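PDB 4LIH: gamma-glutamyl-gamma-aminobutyraldehyde dehydrogenase from Burkholderia cenocepacia, which probably oxidises aldehydes, such as gamma-glutamyl-gamma-aminobutyraldehyde, to carboxylic acids with NAD(P)+ as the electron acceptor. Local coordinates for residues A[15-18]-A[19-22]; A[47-50]-A[51-54]; A[106-109]-A[110-114]; A[118-121]-A[122-125]. All coordinates share one frame; numbering follows the deposited sequence. Where two conformers were deposited one is given.

Contact 1: A[15-18]-A[19-22]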
loop_
_atom_site.group_PDB
_atom_site.type_symbol
_atom_site.label_atom_id
_atom_site.label_comp_id
_atom_site.label_asym_id
_atom_site.label_seq_id
_atom_site.Cartn_x
_atom_site.Cartn_y
_atom_site.Cartn_z
ATOM N N ALA A 15 6.418 -45.120 22.479
ATOM C CA ALA A 15 6.764 -45.404 23.874
ATOM C C ALA A 15 7.187 -44.138 24.623
ATOM O O ALA A 15 6.830 -43.954 25.788
ATOM C CB ALA A 15 7.874 -46.473 23.942
ATOM N N ASP A 16 7.938 -43.276 23.940
ATOM C CA ASP A 16 8.387 -41.993 24.514
ATOM C C ASP A 16 7.182 -41.114 24.854
ATOM O O ASP A 16 7.109 -40.552 25.940
ATOM C CB ASP A 16 9.290 -41.209 23.554
ATOM C CG ASP A 16 10.667 -41.838 23.363
ATOM O OD1 ASP A 16 11.039 -42.784 24.102
ATOM O OD2 ASP A 16 11.363 -41.367 22.450
ATOM N N TRP A 17 6.231 -41.021 23.926
ATOM C CA TRP A 17 5.032 -40.204 24.154
ATOM C C TRP A 17 4.167 -40.774 25.267
ATOM O O TRP A 17 3.651 -40.013 26.094
ATOM C CB TRP A 17 4.222 -40.022 22.865
ATOM C CG TRP A 17 4.923 -39.152 21.859
ATOM C CD1 TRP A 17 5.388 -39.527 20.638
ATOM C CD2 TRP A 17 5.255 -37.760 22.008
ATOM N NE1 TRP A 17 5.984 -38.467 20.014
ATOM C CE2 TRP A 17 5.925 -37.367 20.832
ATOM C CE3 TRP A 17 5.034 -36.813 23.014
ATOM C CZ2 TRP A 17 6.384 -36.046 20.626
ATOM C CZ3 TRP A 17 5.499 -35.494 22.815
ATOM C CH2 TRP A 17 6.154 -35.131 21.615
ATOM N N GLN A 18 4.015 -42.093 25.296
ATOM C CA GLN A 18 3.265 -42.752 26.366
ATOM C C GLN A 18 3.890 -42.486 27.733
ATOM O O GLN A 18 3.182 -42.199 28.684
ATOM C CB GLN A 18 3.182 -44.265 26.128
ATOM C CG GLN A 18 2.282 -44.648 24.961
ATOM C CD GLN A 18 2.359 -46.122 24.607
ATOM O OE1 GLN A 18 3.437 -46.712 24.564
ATOM N NE2 GLN A 18 1.204 -46.723 24.356
ATOM N N HIS A 19 5.215 -42.554 27.820
ATOM C CA HIS A 19 5.902 -42.241 29.069
ATOM C C HIS A 19 5.754 -40.773 29.506
ATOM O O HIS A 19 5.496 -40.496 30.661
ATOM C CB HIS A 19 7.379 -42.591 28.980
ATOM C CG HIS A 19 8.058 -42.583 30.312
ATOM N ND1 HIS A 19 8.879 -41.554 30.725
ATOM C CD2 HIS A 19 7.996 -43.454 31.347
ATOM C CE1 HIS A 19 9.317 -41.806 31.946
ATOM N NE2 HIS A 19 8.787 -42.948 32.351
ATOM N N LYS A 20 5.920 -39.835 28.578
ATOM C CA LYS A 20 5.643 -38.434 28.869
ATOM C C LYS A 20 4.178 -38.228 29.336
ATOM O O LYS A 20 3.943 -37.522 30.290
ATOM C CB LYS A 20 5.980 -37.588 27.649
ATOM C CG LYS A 20 6.054 -36.090 27.919
ATOM C CD LYS A 20 6.191 -35.284 26.632
ATOM C CE LYS A 20 7.422 -35.659 25.819
ATOM N NZ LYS A 20 8.725 -35.237 26.417
ATOM N N ALA A 21 3.207 -38.869 28.688
ATOM C CA ALA A 21 1.802 -38.744 29.113
ATOM C C ALA A 21 1.593 -39.190 30.593
ATOM O O ALA A 21 0.821 -38.574 31.345
ATOM C CB ALA A 21 0.888 -39.521 28.167
ATOM N N ALA A 22 2.317 -40.225 31.007
ATOM C CA ALA A 22 2.254 -40.747 32.374
ATOM C C ALA A 22 2.834 -39.799 33.447
ATOM O O ALA A 22 2.359 -39.790 34.574
ATOM C CB ALA A 22 2.953 -42.093 32.437
#
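W17 and K20, one helical turn apart, run side by side and point the same way, and theirs is the side-chain contact of this turn. The lysine touches the indole with its carbon chain, not with its amine: CE of K20 lies 3.6 Å from CZ3 of W17, and CD of K20 stands 3.9 Å from that same CZ3. Both methylenes meet the six-membered ring at its CE3 and CZ3 atoms, approaching obliquely.

Torsions on both residues make this possible. K20 sends CG anti to its own backbone N (chi1 -166°), then bends at chi3 and chi4, so the aliphatic part passes along the indole before NZ turns off. W17 has CG beside its backbone N instead, and the ring projects from the helix on the flank that K20 also uses.

Behind the pair stands ordinary alpha-helical bonding. The amide of K20 donates to the carbonyl of D16, N to O 3.0 Å and nearly straight at 173°, while A21 N reaches W17 O at 2.9 Å. H19 N to A15 O and A22 N to Q18 O continue the ladder, the last being longer, at 3.2 Å between those two atoms. Ahead of the turn, the backbone N of D16 is hydrogen-bonded to OG1 of T13.

H19 and Q18 lie on the exposed side of helix 14-23. Its other side is laid against the protein: W17 is buried between D107 and L111 of helix 106-117 and I121 and T125 of helix 121-142, and K20 shares the first two of these neighbours.

Contact 2: A[47-50]-A[51-54]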
loop_
_atom_site.group_PDB
_atom_site.type_symbol
_atom_site.label_atom_id
_atom_site.label_comp_id
_atom_site.label_asym_id
_atom_site.label_seq_id
_atom_site.Cartn_x
_atom_site.Cartn_y
_atom_site.Cartn_z
ATOM N N CYS A 47 -12.157 -33.152 31.756
ATOM C CA CYS A 47 -11.516 -33.117 30.468
ATOM C C CYS A 47 -11.107 -34.520 30.059
ATOM O O CYS A 47 -10.148 -35.118 30.613
ATOM C CB CYS A 47 -10.326 -32.213 30.555
ATOM S SG CYS A 47 -9.329 -32.082 29.053
ATOM N N VAL A 48 -11.856 -35.045 29.092
ATOM C CA VAL A 48 -11.757 -36.445 28.671
ATOM C C VAL A 48 -11.009 -36.565 27.345
ATOM O O VAL A 48 -11.116 -35.702 26.483
ATOM C CB VAL A 48 -13.158 -37.076 28.507
ATOM C CG1 VAL A 48 -13.062 -38.548 28.131
ATOM C CG2 VAL A 48 -13.959 -36.925 29.781
ATOM N N SER A 49 -10.174 -37.589 27.229
ATOM C CA SER A 49 -9.414 -37.837 26.026
ATOM C C SER A 49 -10.202 -38.696 25.051
ATOM O O SER A 49 -10.712 -39.750 25.422
ATOM C CB SER A 49 -8.133 -38.579 26.379
ATOM O OG SER A 49 -7.294 -38.677 25.257
ATOM N N PRO A 50 -10.235 -38.288 23.784
ATOM C CA PRO A 50 -10.848 -39.083 22.732
ATOM C C PRO A 50 -10.118 -40.375 22.389
ATOM O O PRO A 50 -10.682 -41.240 21.728
ATOM C CB PRO A 50 -10.808 -38.166 21.502
ATOM C CG PRO A 50 -10.385 -36.816 21.963
ATOM C CD PRO A 50 -9.850 -36.930 23.345
ATOM N N ILE A 51 -8.888 -40.503 22.837
ATOM C CA ILE A 51 -8.064 -41.622 22.467
ATOM C C ILE A 51 -8.683 -42.875 23.055
ATOM O O ILE A 51 -8.813 -43.897 22.370
ATOM C CB ILE A 51 -6.622 -41.460 23.008
ATOM C CG1 ILE A 51 -5.955 -40.238 22.321
ATOM C CG2 ILE A 51 -5.809 -42.736 22.761
ATOM C CD1 ILE A 51 -4.671 -39.776 23.013
ATOM N N ASP A 52 -9.064 -42.761 24.325
ATOM C CA ASP A 52 -9.504 -43.932 25.083
ATOM C C ASP A 52 -10.511 -43.618 26.169
ATOM O O ASP A 52 -10.847 -44.495 26.970
ATOM C CB ASP A 52 -8.269 -44.644 25.659
ATOM C CG ASP A 52 -7.481 -43.789 26.639
ATOM O OD1 ASP A 52 -7.867 -42.614 26.902
ATOM O OD2 ASP A 52 -6.464 -44.324 27.153
ATOM N N GLY A 53 -11.024 -42.391 26.206
ATOM C CA GLY A 53 -11.955 -41.984 27.277
ATOM C C GLY A 53 -11.361 -41.648 28.653
ATOM O O GLY A 53 -12.112 -41.352 29.583
ATOM N N ARG A 54 -10.034 -41.672 28.789
ATOM C CA ARG A 54 -9.395 -41.369 30.075
ATOM C C ARG A 54 -9.714 -39.929 30.484
ATOM O O ARG A 54 -9.746 -39.034 29.640
ATOM C CB ARG A 54 -7.864 -41.625 30.024
ATOM C CG ARG A 54 -7.022 -40.669 29.163
ATOM C CD ARG A 54 -5.541 -41.068 29.037
ATOM N NE ARG A 54 -5.217 -41.717 27.769
ATOM C CZ ARG A 54 -3.995 -41.794 27.234
ATOM N NH1 ARG A 54 -2.944 -41.230 27.812
ATOM N NH2 ARG A 54 -3.825 -42.415 26.078
#
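S49 faces the residues that follow it, and its short side chain meets them atom by atom. CB lies 3.7 Å from CG of R54, where the arginine chain sets out. Beyond it, OG stands anti to the backbone N of S49 (chi1 -172°), which brings it within range of the I51 amide: the N of I51 gives it a weak hydrogen bond of 3.4 Å, and CG1 of I51 packs 3.6 Å from the same OG. The stronger polar partner of that hydroxyl is the carbonyl O of L115 on helix 106-117.

The S49 backbone closes the loop. Its N donates to R54 O at 2.8 Å, and its O accepts from G53 N, also at 2.8 Å but more bent (134°).

Opposite charges brace the far side. In the conformer given, NE of R54 meets OD1 of D52 at 2.9 Å; OD1 lies in the guanidinium plane, and NE comes to it from the syn side, somewhat out of the carboxylate plane. The amide N of R54 reaches this same OD1 at 3.0 Å from the other face of the carboxylate plane, so one oxygen accepts from both the backbone and the side chain of R54.

That D52 OD1 to R54 N bond makes an Asx turn, set within the tight connection of a beta hairpin, strands 44-48 and 55-60.

Contact 3: A[106-109]-A[110-114]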
loop_
_atom_site.group_PDB
_atom_site.type_symbol
_atom_site.label_atom_id
_atom_site.label_comp_id
_atom_site.label_asym_id
_atom_site.label_seq_id
_atom_site.Cartn_x
_atom_site.Cartn_y
_atom_site.Cartn_z
ATOM N N LEU A 106 7.463 -27.129 22.964
ATOM C CA LEU A 106 6.719 -27.745 21.870
ATOM C C LEU A 106 6.245 -29.174 22.177
ATOM O O LEU A 106 5.119 -29.515 21.820
ATOM C CB LEU A 106 7.494 -27.723 20.554
ATOM C CG LEU A 106 6.728 -28.413 19.409
ATOM C CD1 LEU A 106 6.774 -27.614 18.123
ATOM C CD2 LEU A 106 7.249 -29.809 19.180
ATOM N N ASP A 107 7.106 -30.019 22.769
ATOM C CA ASP A 107 6.712 -31.419 23.060
ATOM C C ASP A 107 5.512 -31.483 24.022
ATOM O O ASP A 107 4.555 -32.196 23.750
ATOM C CB ASP A 107 7.863 -32.258 23.645
ATOM C CG ASP A 107 8.947 -32.551 22.633
ATOM O OD1 ASP A 107 8.799 -32.289 21.441
ATOM O OD2 ASP A 107 9.989 -33.069 23.044
ATOM N N GLU A 108 5.571 -30.725 25.110
ATOM C CA GLU A 108 4.472 -30.636 26.077
ATOM C C GLU A 108 3.168 -30.149 25.423
ATOM O O GLU A 108 2.098 -30.737 25.628
ATOM C CB GLU A 108 4.823 -29.709 27.235
ATOM C CG GLU A 108 3.789 -29.675 28.335
ATOM C CD GLU A 108 3.984 -28.551 29.315
ATOM O OE1 GLU A 108 4.935 -27.748 29.156
ATOM O OE2 GLU A 108 3.179 -28.467 30.253
ATOM N N LEU A 109 3.278 -29.110 24.606
ATOM C CA LEU A 109 2.090 -28.506 24.004
ATOM C C LEU A 109 1.503 -29.458 22.958
ATOM O O LEU A 109 0.298 -29.603 22.830
ATOM C CB LEU A 109 2.437 -27.156 23.379
ATOM C CG LEU A 109 2.703 -26.018 24.341
ATOM C CD1 LEU A 109 3.250 -24.810 23.593
ATOM C CD2 LEU A 109 1.434 -25.666 25.104
ATOM N N SER A 110 2.375 -30.046 22.164
ATOM C CA SER A 110 1.952 -31.042 21.194
ATOM C C SER A 110 1.247 -32.225 21.884
ATOM O O SER A 110 0.185 -32.676 21.422
ATOM C CB SER A 110 3.136 -31.507 20.385
ATOM O OG SER A 110 3.707 -30.450 19.653
ATOM N N LEU A 111 1.812 -32.707 22.991
ATOM C CA LEU A 111 1.218 -33.862 23.704
ATOM C C LEU A 111 -0.122 -33.501 24.358
ATOM O O LEU A 111 -1.065 -34.277 24.315
ATOM C CB LEU A 111 2.228 -34.464 24.698
ATOM C CG LEU A 111 1.716 -35.612 25.612
ATOM C CD1 LEU A 111 1.390 -36.875 24.813
ATOM C CD2 LEU A 111 2.765 -35.903 26.668
ATOM N N LEU A 112 -0.226 -32.312 24.949
ATOM C CA LEU A 112 -1.490 -31.831 25.476
ATOM C C LEU A 112 -2.575 -31.793 24.403
ATOM O O LEU A 112 -3.684 -32.265 24.661
ATOM C CB LEU A 112 -1.341 -30.435 26.082
ATOM C CG LEU A 112 -0.569 -30.346 27.364
ATOM C CD1 LEU A 112 -0.257 -28.887 27.653
ATOM C CD2 LEU A 112 -1.412 -30.942 28.499
ATOM N N GLU A 113 -2.243 -31.269 23.217
ATOM C CA GLU A 113 -3.189 -31.169 22.096
ATOM C C GLU A 113 -3.671 -32.525 21.601
ATOM O O GLU A 113 -4.840 -32.669 21.245
ATOM C CB GLU A 113 -2.552 -30.412 20.897
ATOM C CG GLU A 113 -3.536 -29.850 19.852
ATOM C CD GLU A 113 -4.112 -28.517 20.295
ATOM O OE1 GLU A 113 -4.367 -28.331 21.491
ATOM O OE2 GLU A 113 -4.242 -27.619 19.475
ATOM N N THR A 114 -2.743 -33.476 21.521
ATOM C CA THR A 114 -3.002 -34.849 21.044
ATOM C C THR A 114 -3.859 -35.592 22.088
ATOM O O THR A 114 -4.821 -36.238 21.727
ATOM C CB THR A 114 -1.676 -35.612 20.783
ATOM O OG1 THR A 114 -1.038 -35.115 19.589
ATOM C CG2 THR A 114 -1.897 -37.110 20.663
#
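The carbonyl O of L106 is gripped twice by S110, once by its amide N and once by its hydroxyl, and each donor atom stands 2.8 Å from that oxygen. They come from opposite faces of the carbonyl plane: N is tilted 24° out of it, whereas OG lies well above the other face. OG can fold back in this way because it sits beside its own backbone N (chi1 -62°), pointing down the helix toward the preceding turn. There it also touches CD2 of L106, 3.6 Å away.

On another flank E108 and L112 run side by side. CD1 of L112 comes to 4.2 Å from CG of E108, a loose apolar touch with the CG methylene of an extended glutamate. The carboxylate itself continues outward to a salt bridge with R210 of helix 206-218. L112 CG lies closer to the main chain, 3.2 Å from E108 O, the oxygen that accepts the amide of L112 at 2.9 Å. The side chain of L109 comes no nearer to that of L112 than 4.4 Å, CD2 to CD1.

Side chains of helices 14-23, 121-142 and 206-218 touch helix 106-117. A serine hydroxyl bonded to the carbonyl four residues earlier is a familiar intrahelical motif, one that satisfies a buried hydroxyl locally.

Contact 4: A[118-121]-A[122-125]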
loop_
_atom_site.group_PDB
_atom_site.type_symbol
_atom_site.label_atom_id
_atom_site.label_comp_id
_atom_site.label_asym_id
_atom_site.label_seq_id
_atom_site.Cartn_x
_atom_site.Cartn_y
_atom_site.Cartn_z
ATOM N N GLY A 118 -7.436 -35.626 20.339
ATOM C CA GLY A 118 -7.299 -36.893 19.578
ATOM C C GLY A 118 -6.524 -36.772 18.283
ATOM O O GLY A 118 -6.542 -37.673 17.451
ATOM N N LYS A 119 -5.856 -35.640 18.116
ATOM C CA LYS A 119 -5.097 -35.305 16.924
ATOM C C LYS A 119 -3.725 -35.980 16.858
ATOM O O LYS A 119 -2.964 -35.886 17.815
ATOM C CB LYS A 119 -4.937 -33.794 16.918
ATOM C CG LYS A 119 -6.254 -33.039 16.748
ATOM C CD LYS A 119 -6.071 -31.566 17.161
ATOM C CE LYS A 119 -5.055 -30.821 16.315
ATOM N NZ LYS A 119 -5.627 -30.280 15.050
ATOM N N PRO A 120 -3.387 -36.646 15.730
ATOM C CA PRO A 120 -2.106 -37.353 15.698
ATOM C C PRO A 120 -0.914 -36.503 16.227
ATOM O O PRO A 120 -0.798 -35.309 15.899
ATOM C CB PRO A 120 -1.941 -37.679 14.209
ATOM C CG PRO A 120 -3.350 -37.864 13.707
ATOM C CD PRO A 120 -4.128 -36.789 14.462
ATOM N N ILE A 121 -0.007 -37.131 16.986
ATOM C CA ILE A 121 1.170 -36.483 17.497
ATOM C C ILE A 121 2.132 -36.061 16.362
ATOM O O ILE A 121 2.826 -35.061 16.497
ATOM C CB ILE A 121 1.878 -37.375 18.589
ATOM C CG1 ILE A 121 2.967 -36.599 19.356
ATOM C CG2 ILE A 121 2.439 -38.639 17.991
ATOM C CD1 ILE A 121 2.428 -35.555 20.333
ATOM N N GLY A 122 2.123 -36.786 15.245
ATOM C CA GLY A 122 2.916 -36.430 14.073
ATOM C C GLY A 122 2.391 -35.109 13.471
ATOM O O GLY A 122 3.136 -34.356 12.829
ATOM N N ASP A 123 1.102 -34.841 13.649
ATOM C CA ASP A 123 0.473 -33.599 13.219
ATOM C C ASP A 123 0.710 -32.428 14.183
ATOM O O ASP A 123 1.081 -31.309 13.772
ATOM C CB ASP A 123 -1.055 -33.820 13.062
ATOM C CG ASP A 123 -1.445 -34.779 11.878
ATOM O OD1 ASP A 123 -0.584 -35.201 11.066
ATOM O OD2 ASP A 123 -2.673 -35.035 11.703
ATOM N N THR A 124 0.457 -32.653 15.477
ATOM C CA THR A 124 0.547 -31.565 16.475
ATOM C C THR A 124 1.949 -31.002 16.663
ATOM O O THR A 124 2.116 -29.804 16.913
ATOM C CB THR A 124 -0.054 -31.928 17.847
ATOM O OG1 THR A 124 0.641 -33.046 18.434
ATOM C CG2 THR A 124 -1.526 -32.212 17.702
ATOM N N THR A 125 2.950 -31.872 16.531
ATOM C CA THR A 125 4.334 -31.474 16.623
ATOM C C THR A 125 4.851 -30.689 15.431
ATOM O O THR A 125 5.855 -29.975 15.559
ATOM C CB THR A 125 5.274 -32.681 16.840
ATOM O OG1 THR A 125 5.140 -33.599 15.751
ATOM C CG2 THR A 125 4.963 -33.384 18.164
#
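T125 folds its hydroxyl back onto I121: OG1 is 2.8 Å from the carbonyl O of I121 and lies in the carbonyl plane. The amide N of T125 reaches that oxygen too, at 3.2 Å, but tilted out of the plane, so the carbonyl accepts two bonds from one residue. With chi1 at 59°, OG1 stands between the backbone N and the carbonyl carbon, and CG2 is left beside the N, where it touches CG1 of I121 at 4.0 Å.

I121 holds CG1 anti to its backbone N (chi1 -168°) and then turns at chi2, which carries CD1 across to T124; CD1 lies 3.6 Å from OG1 of that residue. The T124 hydroxyl is claimed elsewhere, by T114 OG1 and S110 O on helix 106-117.

This is the first turn of helix 121-142, with P120 at the N-cap position. The proline's carbonyl O takes the first i to i+4 bond of the helix: T124 N donates to P120 O at 3.0 Å, and D123 N adds a weak bond to it. The ring lies alongside D123, CG of P120 being 3.5 Å from OD2, and the carboxylate is placed there by a CG that sits beside the backbone N of D123.

K119 crosses T124 at an angle, its CB 3.8 Å from CG2 of that threonine. Bends at chi3 and chi4 curl the lysine round so that CE also nears this methyl, while NZ goes on to a salt bridge with D128 and hydrogen bonds to N176 O and N304 OD1.

Contacts 1, 3 and 4 pack against one another, contact 1 on the N-terminal helix 14-23. W17 of contact 1 binds the other two together: its CZ3 lies 3.6 Å from D107 O of contact 3, and its CE2 3.4 Å from CG1 of I121 in contact 4. Contacts 3 and 4, centres about 8 Å apart, belong to successive helices and are joined by T114, whose OG1 is 2.7 Å from K119 O, a probable hydrogen bond. Contact 2 lies about 15 Å, centre to centre, from each of the others; there I51 CD1 packs 3.8 Å from T114 O. All four lie away from E274, the predicted active-site residue.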